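Local coordinates for protein propionate kinase (Francisella tularensis subsp. tularensis, PDB 3KHY) that probably catalyses reversible phosphate transfer from ATP to acetate or propionate, yielding ADP and the matching acyl phosphate, with magnesium as cofactor, at residues 193-198 against 209-214; 215-220 against 305-310; 188-193 against 313-318; 178-183 against 368-373. All coordinates share one frame; numbering follows the deposited sequence. Where two conformers were deposited one is given.

Interaction 1. Residues 193-198 against 209-214; sequences KANVIV and AVVDGK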
loop_
_atom_site.group_PDB
_atom_site.type_symbol
_atom_site.label_atom_id
_atom_site.label_comp_id
_atom_site.label_asym_id
_atom_site.label_seq_id
_atom_site.Cartn_x
_atom_site.Cartn_y
_atom_site.Cartn_z
ATOM N N LYS A 193 16.798 15.448 -18.889
ATOM C CA LYS A 193 16.684 15.085 -17.473
ATOM C C LYS A 193 16.360 13.594 -17.367
ATOM O O LYS A 193 15.944 12.972 -18.343
ATOM C CB LYS A 193 15.610 15.916 -16.762
ATOM C CG LYS A 193 15.941 17.403 -16.638
ATOM C CD LYS A 193 17.396 17.605 -16.243
ATOM C CE LYS A 193 17.762 19.085 -16.156
ATOM N NZ LYS A 193 19.246 19.275 -16.172
ATOM N N ALA A 194 16.538 13.027 -16.182
ATOM C CA ALA A 194 16.463 11.581 -16.026
ATOM C C ALA A 194 15.039 11.028 -16.031
ATOM O O ALA A 194 14.108 11.641 -15.495
ATOM C CB ALA A 194 17.203 11.150 -14.759
ATOM N N ASN A 195 14.879 9.872 -16.663
ATOM C CA ASN A 195 13.661 9.091 -16.527
ATOM C C ASN A 195 14.055 7.827 -15.794
ATOM O O ASN A 195 14.450 6.827 -16.405
ATOM C CB ASN A 195 13.063 8.762 -17.891
ATOM C CG ASN A 195 12.600 10.002 -18.629
ATOM O OD1 ASN A 195 11.742 10.741 -18.152
ATOM N ND2 ASN A 195 13.181 10.241 -19.793
ATOM N N VAL A 196 13.982 7.888 -14.474
ATOM C CA VAL A 196 14.578 6.840 -13.661
ATOM C C VAL A 196 13.687 6.464 -12.497
ATOM O O VAL A 196 12.824 7.235 -12.066
ATOM C CB VAL A 196 15.972 7.242 -13.123
ATOM C CG1 VAL A 196 16.995 7.322 -14.259
ATOM C CG2 VAL A 196 15.917 8.564 -12.333
ATOM N N ILE A 197 13.884 5.249 -12.018
ATOM C CA ILE A 197 13.304 4.815 -10.759
ATOM C C ILE A 197 14.461 4.766 -9.781
ATOM O O ILE A 197 15.470 4.124 -10.052
ATOM C CB ILE A 197 12.679 3.430 -10.897
ATOM C CG1 ILE A 197 11.490 3.501 -11.859
ATOM C CG2 ILE A 197 12.257 2.886 -9.517
ATOM C CD1 ILE A 197 10.989 2.130 -12.333
ATOM N N VAL A 198 14.329 5.481 -8.667
ATOM C CA VAL A 198 15.398 5.565 -7.680
ATOM C C VAL A 198 14.978 4.832 -6.409
ATOM O O VAL A 198 13.957 5.155 -5.794
ATOM C CB VAL A 198 15.756 7.034 -7.341
ATOM C CG1 VAL A 198 16.860 7.096 -6.266
ATOM C CG2 VAL A 198 16.195 7.801 -8.611
ATOM N N ALA A 209 9.466 7.298 -8.572
ATOM C CA ALA A 209 9.422 7.339 -10.027
ATOM C C ALA A 209 9.665 8.777 -10.478
ATOM O O ALA A 209 8.874 9.674 -10.182
ATOM C CB ALA A 209 8.056 6.839 -10.546
ATOM N N VAL A 210 10.755 8.977 -11.203
ATOM C CA VAL A 210 11.160 10.300 -11.675
ATOM C C VAL A 210 11.018 10.378 -13.197
ATOM O O VAL A 210 11.664 9.632 -13.935
ATOM C CB VAL A 210 12.599 10.607 -11.262
ATOM C CG1 VAL A 210 13.074 11.934 -11.872
ATOM C CG2 VAL A 210 12.712 10.638 -9.728
ATOM N N VAL A 211 10.150 11.269 -13.662
ATOM C CA VAL A 211 9.900 11.423 -15.094
ATOM C C VAL A 211 10.352 12.814 -15.522
ATOM O O VAL A 211 9.967 13.814 -14.917
ATOM C CB VAL A 211 8.409 11.217 -15.428
ATOM C CG1 VAL A 211 8.152 11.450 -16.907
ATOM C CG2 VAL A 211 7.975 9.797 -15.028
ATOM N N ASP A 212 11.201 12.861 -16.536
ATOM C CA ASP A 212 11.821 14.116 -16.973
ATOM C C ASP A 212 12.314 14.955 -15.787
ATOM O O ASP A 212 12.118 16.172 -15.751
ATOM C CB ASP A 212 10.861 14.944 -17.840
ATOM C CG ASP A 212 11.599 15.964 -18.714
ATOM O OD1 ASP A 212 12.763 15.697 -19.083
ATOM O OD2 ASP A 212 11.020 17.020 -19.043
ATOM N N GLY A 213 12.944 14.295 -14.817
ATOM C CA GLY A 213 13.545 14.990 -13.696
ATOM C C GLY A 213 12.617 15.307 -12.534
ATOM O O GLY A 213 13.084 15.795 -11.504
ATOM N N LYS A 214 11.319 15.041 -12.688
ATOM C CA LYS A 214 10.335 15.344 -11.646
ATOM C C LYS A 214 9.694 14.097 -11.011
ATOM O O LYS A 214 9.343 13.147 -11.703
ATOM C CB LYS A 214 9.233 16.233 -12.209
ATOM C CG LYS A 214 9.732 17.596 -12.695
ATOM C CD LYS A 214 8.591 18.402 -13.310
ATOM C CE LYS A 214 9.073 19.789 -13.714
ATOM N NZ LYS A 214 7.953 20.782 -13.710
HETATM O O HOH W 1 14.864 17.125 -20.115
HETATM O O HOH W 2 13.513 13.284 -20.352
#
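The amide D212 N donates to the side-chain oxygen N195 OD1 at 2.7 Å, a nearly straight bond (168° at the hydrogen) whose donor lies tilted from the amide plane of N195. N195 CG is anti to the carbonyl carbon (chi1 -65°), beside the backbone N, and the amide turns its OD1 to D212. From the other end of that amide, N195 ND2 donates to a water that also bonds K193 O and D212 OD1. A second water accepts from K193 N and donates to D212 OD1, leaving this carboxylate oxygen held by two waters. K193 CB packs 3.6 Å from D212 C. The segments form the open end of an antiparallel beta hairpin, strands 196-201 and 205-211, in the mixed five-stranded sheet of this acetokinase-family protein. V196 and V210 make a hydrogen-bonded pair: V210 N gives to V196 O at 2.8 Å and V196 N to V210 O at 3.0 Å. Their side chains lie side by side, V196 CG2 4.0 Å from V210 CB, on the face covered by helix 175-188, where V210 meets S182. Beyond the pairing, V211 to K214 fold into a type I' turn, and G213 N donates to A194 O at 3.0 Å.

Interaction 2. Residues 215-220 against 305-310; sequences SIDTSM and ASYMIY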
loop_
_atom_site.group_PDB
_atom_site.type_symbol
_atom_site.label_atom_id
_atom_site.label_comp_id
_atom_site.label_asym_id
_atom_site.label_seq_id
_atom_site.Cartn_x
_atom_site.Cartn_y
_atom_site.Cartn_z
ATOM N N SER A 215 9.545 14.118 -9.689
ATOM C CA SER A 215 8.865 13.042 -8.969
ATOM C C SER A 215 7.396 12.955 -9.415
ATOM O O SER A 215 6.693 13.963 -9.454
ATOM C CB SER A 215 8.944 13.282 -7.452
ATOM O OG SER A 215 8.178 12.304 -6.749
ATOM N N ILE A 216 6.944 11.757 -9.781
ATOM C CA ILE A 216 5.553 11.547 -10.148
ATOM C C ILE A 216 4.854 10.596 -9.173
ATOM O O ILE A 216 3.633 10.597 -9.072
ATOM C CB ILE A 216 5.420 11.026 -11.605
ATOM C CG1 ILE A 216 3.972 11.098 -12.086
ATOM C CG2 ILE A 216 5.936 9.588 -11.734
ATOM C CD1 ILE A 216 3.837 10.829 -13.587
ATOM N N ASP A 217 5.631 9.782 -8.455
ATOM C CA ASP A 217 5.056 8.853 -7.472
ATOM C C ASP A 217 6.189 8.444 -6.538
ATOM O O ASP A 217 7.347 8.465 -6.925
ATOM C CB ASP A 217 4.458 7.637 -8.190
ATOM C CG ASP A 217 3.418 6.874 -7.349
ATOM O OD1 ASP A 217 3.245 7.143 -6.135
ATOM O OD2 ASP A 217 2.787 5.964 -7.923
ATOM N N THR A 218 5.855 8.093 -5.304
ATOM C CA THR A 218 6.867 7.694 -4.345
ATOM C C THR A 218 6.215 6.854 -3.264
ATOM O O THR A 218 4.985 6.903 -3.078
ATOM C CB THR A 218 7.563 8.929 -3.745
ATOM O OG1 THR A 218 8.706 8.519 -3.015
ATOM C CG2 THR A 218 6.601 9.698 -2.832
ATOM N N SER A 219 7.034 6.098 -2.538
ATOM C CA SER A 219 6.519 5.023 -1.682
ATOM C C SER A 219 6.150 5.418 -0.243
ATOM O O SER A 219 5.267 4.800 0.359
ATOM C CB SER A 219 7.475 3.828 -1.693
ATOM O OG SER A 219 8.694 4.151 -1.057
HETATM N N MSE A 220 6.815 6.429 0.322
HETATM C CA MSE A 220 6.427 6.894 1.666
HETATM C C MSE A 220 5.107 7.664 1.602
HETATM O O MSE A 220 4.649 7.994 0.524
HETATM C CB MSE A 220 7.536 7.719 2.320
HETATM C CG MSE A 220 8.678 6.844 2.838
HETATM SE SE MSE A 220 10.268 7.877 3.252
HETATM C CE MSE A 220 11.241 6.523 4.287
ATOM N N ALA A 305 8.285 -2.685 -10.291
ATOM C CA ALA A 305 7.342 -3.154 -11.311
ATOM C C ALA A 305 6.148 -2.215 -11.467
ATOM O O ALA A 305 5.719 -1.906 -12.598
ATOM C CB ALA A 305 6.862 -4.571 -10.992
ATOM N N SER A 306 5.609 -1.746 -10.341
ATOM C CA SER A 306 4.422 -0.891 -10.378
ATOM C C SER A 306 4.737 0.451 -11.023
ATOM O O SER A 306 3.880 1.052 -11.669
ATOM C CB SER A 306 3.833 -0.671 -8.976
ATOM O OG SER A 306 4.421 0.441 -8.327
ATOM N N TYR A 307 5.964 0.921 -10.842
ATOM C CA TYR A 307 6.384 2.198 -11.437
ATOM C C TYR A 307 6.711 2.134 -12.931
ATOM O O TYR A 307 6.867 3.172 -13.585
ATOM C CB TYR A 307 7.575 2.785 -10.667
ATOM C CG TYR A 307 7.220 3.289 -9.272
ATOM C CD1 TYR A 307 5.914 3.218 -8.785
ATOM C CD2 TYR A 307 8.202 3.815 -8.441
ATOM C CE1 TYR A 307 5.599 3.681 -7.485
ATOM C CE2 TYR A 307 7.906 4.269 -7.163
ATOM C CZ TYR A 307 6.613 4.201 -6.690
ATOM O OH TYR A 307 6.354 4.665 -5.412
HETATM N N MSE A 308 6.828 0.931 -13.478
HETATM C CA MSE A 308 7.061 0.803 -14.915
HETATM C C MSE A 308 5.953 1.487 -15.738
HETATM O O MSE A 308 6.192 1.904 -16.869
HETATM C CB MSE A 308 7.194 -0.668 -15.321
HETATM C CG MSE A 308 8.367 -1.382 -14.665
HETATM SE SE MSE A 308 10.092 -0.525 -15.111
HETATM C CE MSE A 308 10.299 -1.258 -16.923
ATOM N N ILE A 309 4.753 1.628 -15.174
ATOM C CA ILE A 309 3.666 2.292 -15.910
ATOM C C ILE A 309 4.003 3.704 -16.370
ATOM O O ILE A 309 3.428 4.182 -17.353
ATOM C CB ILE A 309 2.352 2.406 -15.107
ATOM C CG1 ILE A 309 2.565 3.254 -13.848
ATOM C CG2 ILE A 309 1.778 1.047 -14.786
ATOM C CD1 ILE A 309 1.251 3.663 -13.179
ATOM N N TYR A 310 4.905 4.382 -15.660
ATOM C CA TYR A 310 5.187 5.795 -15.965
ATOM C C TYR A 310 6.156 6.028 -17.119
ATOM O O TYR A 310 6.411 7.178 -17.490
ATOM C CB TYR A 310 5.725 6.536 -14.739
ATOM C CG TYR A 310 4.789 6.493 -13.557
ATOM C CD1 TYR A 310 3.546 7.129 -13.605
ATOM C CD2 TYR A 310 5.143 5.811 -12.388
ATOM C CE1 TYR A 310 2.678 7.084 -12.527
ATOM C CE2 TYR A 310 4.278 5.758 -11.305
ATOM C CZ TYR A 310 3.044 6.399 -11.382
ATOM O OH TYR A 310 2.177 6.360 -10.309
HETATM O O HOH W 3 3.645 4.567 -4.724
#
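D217 CG stands anti to the backbone N (chi1 -159°), and Y310 CG anti to its own carbonyl carbon (chi1 -58°), which sets the two CG atoms so that the groups beyond them can meet from two layers of the fold. The layers are strand 214-218, outermost in this chain's five-stranded sheet, and the end of helix 287-307 with the turns after it. Y310 OH donates to D217 OD2 across a very short 2.5 Å. The oxygen arrives at the edge of the ring, near its plane, while the carboxylate itself is turned steeply against the ring. K302 of the second subunit forms a salt bridge with the same OD2, which would be expected to stabilise its negative charge. This places the carboxylate at the dimer interface.

Beside this, I216 supplies the apolar part. Its CG2 sits 3.8 Å from the centroid of the Y310 ring, only 12° off the normal, in a CH-pi contact, and I309 CG1 covers the opposite face, so the ring is clamped between two isoleucines. I216 CD1 reaches the rim at Y310 CD1, 3.7 Å away. The other carboxylate oxygen, which also takes a weak bond from T218 N, is joined to Y307 by a water: it donates to D217 OD1 at 3.0 Å and is hydrogen-bonded to Y307 OH at 2.8 Å, lying in the plane of the Y307 ring at its edge.

Interaction 3. Residues 188-193 against 313-318; sequences ILTQQK and KLDALV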
loop_
_atom_site.group_PDB
_atom_site.type_symbol
_atom_site.label_atom_id
_atom_site.label_comp_id
_atom_site.label_asym_id
_atom_site.label_seq_id
_atom_site.Cartn_x
_atom_site.Cartn_y
_atom_site.Cartn_z
ATOM N N ILE A 188 24.781 11.470 -16.281
ATOM C CA ILE A 188 25.453 10.281 -16.794
ATOM C C ILE A 188 24.749 9.669 -18.009
ATOM O O ILE A 188 25.410 9.191 -18.932
ATOM C CB ILE A 188 25.604 9.197 -15.680
ATOM C CG1 ILE A 188 26.370 9.753 -14.477
ATOM C CG2 ILE A 188 26.303 7.958 -16.215
ATOM C CD1 ILE A 188 26.308 8.861 -13.239
ATOM N N LEU A 189 23.417 9.703 -18.016
ATOM C CA LEU A 189 22.609 8.890 -18.933
ATOM C C LEU A 189 22.399 9.439 -20.346
ATOM O O LEU A 189 22.938 8.893 -21.319
ATOM C CB LEU A 189 21.254 8.574 -18.299
ATOM C CG LEU A 189 21.263 7.440 -17.279
ATOM C CD1 LEU A 189 20.019 7.488 -16.411
ATOM C CD2 LEU A 189 21.361 6.103 -17.989
ATOM N N THR A 190 21.586 10.488 -20.462
ATOM C CA THR A 190 21.317 11.113 -21.753
ATOM C C THR A 190 21.432 12.630 -21.662
ATOM O O THR A 190 21.776 13.181 -20.616
ATOM C CB THR A 190 19.892 10.794 -22.267
ATOM O OG1 THR A 190 18.928 11.532 -21.500
ATOM C CG2 THR A 190 19.594 9.291 -22.186
ATOM N N GLN A 191 21.110 13.295 -22.768
ATOM C CA GLN A 191 21.118 14.751 -22.837
ATOM C C GLN A 191 20.016 15.396 -21.984
ATOM O O GLN A 191 20.197 16.494 -21.450
ATOM C CB GLN A 191 20.988 15.192 -24.296
ATOM C CG GLN A 191 20.935 16.693 -24.518
ATOM C CD GLN A 191 20.702 17.046 -25.977
ATOM O OE1 GLN A 191 20.692 16.173 -26.844
ATOM N NE2 GLN A 191 20.511 18.331 -26.253
ATOM N N GLN A 192 18.880 14.713 -21.858
ATOM C CA GLN A 192 17.717 15.248 -21.146
ATOM C C GLN A 192 17.786 14.964 -19.643
ATOM O O GLN A 192 18.720 14.310 -19.177
ATOM C CB GLN A 192 16.427 14.649 -21.718
ATOM C CG GLN A 192 16.151 15.001 -23.182
ATOM C CD GLN A 192 17.091 14.304 -24.154
ATOM O OE1 GLN A 192 17.782 14.956 -24.942
ATOM N NE2 GLN A 192 17.120 12.974 -24.104
ATOM N N LYS A 193 16.798 15.448 -18.889
ATOM C CA LYS A 193 16.684 15.085 -17.473
ATOM C C LYS A 193 16.360 13.594 -17.367
ATOM O O LYS A 193 15.944 12.972 -18.343
ATOM C CB LYS A 193 15.610 15.916 -16.762
ATOM C CG LYS A 193 15.941 17.403 -16.638
ATOM C CD LYS A 193 17.396 17.605 -16.243
ATOM C CE LYS A 193 17.762 19.085 -16.156
ATOM N NZ LYS A 193 19.246 19.275 -16.172
ATOM N N LYS A 313 10.108 4.839 -22.012
ATOM C CA LYS A 313 11.460 4.293 -22.017
ATOM C C LYS A 313 12.118 4.567 -20.674
ATOM O O LYS A 313 12.406 5.718 -20.334
ATOM C CB LYS A 313 12.284 4.925 -23.141
ATOM C CG LYS A 313 13.745 4.470 -23.197
ATOM C CD LYS A 313 14.459 5.120 -24.381
ATOM C CE LYS A 313 15.966 4.901 -24.335
ATOM N NZ LYS A 313 16.691 5.787 -25.307
ATOM N N LEU A 314 12.355 3.515 -19.900
ATOM C CA LEU A 314 13.059 3.672 -18.627
ATOM C C LEU A 314 14.548 3.855 -18.871
ATOM O O LEU A 314 15.167 3.001 -19.500
ATOM C CB LEU A 314 12.836 2.441 -17.739
ATOM C CG LEU A 314 13.604 2.454 -16.415
ATOM C CD1 LEU A 314 13.022 3.518 -15.495
ATOM C CD2 LEU A 314 13.588 1.072 -15.730
ATOM N N ASP A 315 15.136 4.950 -18.372
ATOM C CA ASP A 315 16.576 5.170 -18.549
ATOM C C ASP A 315 17.383 4.234 -17.660
ATOM O O ASP A 315 18.348 3.612 -18.113
ATOM C CB ASP A 315 16.976 6.613 -18.227
ATOM C CG ASP A 315 16.466 7.612 -19.251
ATOM O OD1 ASP A 315 16.234 7.220 -20.419
ATOM O OD2 ASP A 315 16.307 8.793 -18.874
ATOM N N ALA A 316 16.998 4.157 -16.388
ATOM C CA ALA A 316 17.675 3.275 -15.435
ATOM C C ALA A 316 16.859 3.045 -14.178
ATOM O O ALA A 316 16.033 3.884 -13.794
ATOM C CB ALA A 316 19.023 3.853 -15.050
ATOM N N LEU A 317 17.102 1.908 -13.544
ATOM C CA LEU A 317 16.744 1.707 -12.143
ATOM C C LEU A 317 18.004 2.074 -11.366
ATOM O O LEU A 317 19.090 1.594 -11.708
ATOM C CB LEU A 317 16.384 0.248 -11.896
ATOM C CG LEU A 317 16.256 -0.183 -10.430
ATOM C CD1 LEU A 317 15.161 0.627 -9.713
ATOM C CD2 LEU A 317 15.959 -1.677 -10.356
ATOM N N VAL A 318 17.881 2.935 -10.349
ATOM C CA VAL A 318 19.067 3.410 -9.607
ATOM C C VAL A 318 18.999 3.042 -8.126
ATOM O O VAL A 318 18.015 3.375 -7.461
ATOM C CB VAL A 318 19.218 4.939 -9.711
ATOM C CG1 VAL A 318 20.511 5.390 -9.032
ATOM C CG2 VAL A 318 19.187 5.385 -11.179
HETATM O O HOH W 4 16.410 10.810 -20.279
#
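L189 CD1 rests against D315 CB at 3.7 Å and A316 CB at 4.0 Å, and with these two methyl-to-beta-carbon contacts the leucine forms the tightly packed half of the meeting between 188-193 and 313-318. Its CG is anti to the carbonyl carbon of L189 (chi1 -79°), on the side of the 313-318 chain. Of the two branches beyond it, CD1 takes the beta carbons, whereas CD2 comes to 3.9 Å from the carbonyl oxygen D315 O. The leucine and aspartate side chains run obliquely to each other. V196 and M366 also touch the leucine, which therefore packs on residues of strands 196-201 and 365-367 too.

The contact joins the connection between helix 175-188 and strand 196-201 to the start of strand 316-320, which runs parallel to 196-201 as its neighbour in the five-stranded sheet. Within that connection, T190 OG1 accepts from Q192 N at 3.2 Å, an ST turn, in which the hydroxyl accepts from the backbone two residues on.

On the polar side no direct hydrogen bond spans the segments, and the approaches are longer: T190 CG2 stays 4.3 Å from D315 OD1. A single water does the bridging. It accepts from T190 OG1 at 2.9 Å and donates both to K193 O and to D315 OD2, the last at 2.5 Å. The carboxylate oxygen has a further donor in the backbone N of N195, so it is held by the residue just before strand 196-201 as well as through water. K193, whose O takes the water, is exposed.

Interaction 4. Residues 178-183 against 368-373; sequences HKYVSE and IATNEE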
loop_
_atom_site.group_PDB
_atom_site.type_symbol
_atom_site.label_atom_id
_atom_site.label_comp_id
_atom_site.label_asym_id
_atom_site.label_seq_id
_atom_site.Cartn_x
_atom_site.Cartn_y
_atom_site.Cartn_z
ATOM N N HIS A 178 16.422 11.720 -3.391
ATOM C CA HIS A 178 15.856 11.427 -4.706
ATOM C C HIS A 178 16.160 12.515 -5.734
ATOM O O HIS A 178 16.458 12.226 -6.887
ATOM C CB HIS A 178 14.347 11.167 -4.611
ATOM C CG HIS A 178 14.023 9.879 -3.921
ATOM N ND1 HIS A 178 14.396 8.658 -4.432
ATOM C CD2 HIS A 178 13.389 9.623 -2.752
ATOM C CE1 HIS A 178 14.006 7.699 -3.608
ATOM N NE2 HIS A 178 13.394 8.257 -2.580
ATOM N N LYS A 179 16.124 13.765 -5.301
ATOM C CA LYS A 179 16.474 14.871 -6.188
ATOM C C LYS A 179 17.952 14.864 -6.586
ATOM O O LYS A 179 18.295 14.932 -7.764
ATOM C CB LYS A 179 16.124 16.203 -5.522
ATOM C CG LYS A 179 16.264 17.413 -6.447
ATOM C CD LYS A 179 15.664 18.658 -5.810
ATOM C CE LYS A 179 15.566 19.806 -6.812
ATOM N NZ LYS A 179 16.759 20.670 -6.695
ATOM N N TYR A 180 18.830 14.795 -5.593
ATOM C CA TYR A 180 20.259 14.749 -5.855
ATOM C C TYR A 180 20.610 13.568 -6.766
ATOM O O TYR A 180 21.325 13.726 -7.744
ATOM C CB TYR A 180 21.061 14.677 -4.550
ATOM C CG TYR A 180 22.536 14.483 -4.797
ATOM C CD1 TYR A 180 23.359 15.574 -5.062
ATOM C CD2 TYR A 180 23.097 13.214 -4.812
ATOM C CE1 TYR A 180 24.701 15.409 -5.313
ATOM C CE2 TYR A 180 24.452 13.033 -5.063
ATOM C CZ TYR A 180 25.243 14.138 -5.315
ATOM O OH TYR A 180 26.577 13.974 -5.576
ATOM N N VAL A 181 20.104 12.381 -6.453
ATOM C CA VAL A 181 20.490 11.188 -7.224
ATOM C C VAL A 181 19.941 11.221 -8.662
ATOM O O VAL A 181 20.628 10.842 -9.614
ATOM C CB VAL A 181 20.094 9.883 -6.483
ATOM C CG1 VAL A 181 20.196 8.675 -7.405
ATOM C CG2 VAL A 181 21.006 9.684 -5.271
ATOM N N SER A 182 18.705 11.681 -8.830
ATOM C CA SER A 182 18.156 11.761 -10.167
ATOM C C SER A 182 18.904 12.838 -10.949
ATOM O O SER A 182 19.114 12.689 -12.144
ATOM C CB SER A 182 16.637 11.991 -10.162
ATOM O OG SER A 182 16.293 13.189 -9.491
ATOM N N GLU A 183 19.332 13.905 -10.280
ATOM C CA GLU A 183 20.189 14.890 -10.949
ATOM C C GLU A 183 21.511 14.290 -11.417
ATOM O O GLU A 183 21.969 14.601 -12.510
ATOM C CB GLU A 183 20.450 16.123 -10.080
ATOM C CG GLU A 183 19.235 17.020 -9.979
ATOM C CD GLU A 183 19.508 18.306 -9.235
ATOM O OE1 GLU A 183 20.660 18.523 -8.787
ATOM O OE2 GLU A 183 18.558 19.098 -9.095
ATOM N N ILE A 368 24.462 4.824 -7.588
ATOM C CA ILE A 368 24.907 6.208 -7.496
ATOM C C ILE A 368 24.880 6.606 -6.029
ATOM O O ILE A 368 23.871 6.417 -5.347
ATOM C CB ILE A 368 23.968 7.139 -8.304
ATOM C CG1 ILE A 368 23.972 6.742 -9.783
ATOM C CG2 ILE A 368 24.375 8.610 -8.119
ATOM C CD1 ILE A 368 23.079 7.653 -10.672
ATOM N N ALA A 369 25.989 7.129 -5.530
ATOM C CA ALA A 369 26.079 7.490 -4.121
ATOM C C ALA A 369 25.252 8.737 -3.874
ATOM O O ALA A 369 25.344 9.701 -4.627
ATOM C CB ALA A 369 27.536 7.730 -3.724
ATOM N N THR A 370 24.437 8.730 -2.834
ATOM C CA THR A 370 23.676 9.934 -2.527
ATOM C C THR A 370 24.525 10.864 -1.651
ATOM O O THR A 370 25.493 10.433 -1.026
ATOM C CB THR A 370 22.306 9.624 -1.884
ATOM O OG1 THR A 370 21.523 10.822 -1.825
ATOM C CG2 THR A 370 22.456 9.069 -0.481
ATOM N N ASN A 371 24.181 12.146 -1.629
ATOM C CA ASN A 371 24.933 13.106 -0.825
ATOM C C ASN A 371 23.977 14.233 -0.464
ATOM O O ASN A 371 23.973 15.290 -1.088
ATOM C CB ASN A 371 26.152 13.643 -1.592
ATOM C CG ASN A 371 27.121 14.420 -0.695
ATOM O OD1 ASN A 371 26.752 14.889 0.388
ATOM N ND2 ASN A 371 28.360 14.555 -1.142
ATOM N N GLU A 372 23.125 13.972 0.516
ATOM C CA GLU A 372 22.058 14.904 0.849
ATOM C C GLU A 372 22.629 16.198 1.419
ATOM O O GLU A 372 22.061 17.258 1.229
ATOM C CB GLU A 372 21.097 14.262 1.852
ATOM C CG GLU A 372 20.319 13.079 1.281
ATOM C CD GLU A 372 20.135 11.956 2.287
ATOM O OE1 GLU A 372 21.071 11.134 2.452
ATOM O OE2 GLU A 372 19.054 11.893 2.909
ATOM N N GLU A 373 23.753 16.106 2.125
ATOM C CA GLU A 373 24.353 17.297 2.721
ATOM C C GLU A 373 24.854 18.226 1.619
ATOM O O GLU A 373 24.671 19.434 1.692
ATOM C CB GLU A 373 25.498 16.925 3.681
ATOM C CG GLU A 373 25.111 15.953 4.797
ATOM C CD GLU A 373 24.948 14.504 4.302
ATOM O OE1 GLU A 373 25.410 14.173 3.185
ATOM O OE2 GLU A 373 24.350 13.690 5.037
HETATM O O HOH W 5 27.147 11.030 -6.103
#
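The ring of Y180 lies against the backbone and beta carbon of N371, the two side chains running obliquely with ring and amide planes 65° apart. N371 CB is over one face, 4.2 Å from the ring centroid and 26° off its normal, a CH-pi contact. Y180 CG is anti to the backbone N (chi1 174°), which puts CG on the side of the 368-373 chain. There the ring edge takes over: A369 O lies near the ring plane, 3.5 Å from Y180 CE2, and a water also in that plane donates to A369 O at 2.7 Å while being hydrogen-bonded to Y180 OH at 3.0 Å.

These segments join helix 175-188, which packs on the five-stranded sheet, to the link between strand 365-367 and helix 372-382, in a protein of the actin-like ATPase clan. N371 is the N-cap of the latter helix, with its OD1 accepting from L374 N. E372, next along, is a predicted magnesium ligand, and T370 N is bonded to E325, predicted to contact ATP.

The next residue after the tyrosine, V181, meets T370 at about a right angle, with V181 CG2 3.6 Å from T370 CB. The hydroxyl of that threonine is engaged by S177. V181 CG1 turns instead to I368, whose CB is 4.2 Å away, the two side chains crossing at a slant beside V318.

From the N terminus, helix 175-188 supplies 178-183, the first half of interaction 4, and the loop after it, 188-193, opens interaction 3. K193 is shared with interaction 1, which closes first, at 209-214, across a hairpin of strands 196-201 and 205-211. Interaction 2 then opens at 215-220 and closes at 305-310, so 1 and 2 follow in series. Both lie inside the loop that interaction 3 closes at 313-318, and all three inside the one that interaction 4 closes at 368-373; none cross. Interactions 1, 2 and 3 reach one sheet, with A209 N and O probably hydrogen-bonded to D217 O and I216 N, and V318 of interaction 3 packs on V181 and I368 of interaction 4.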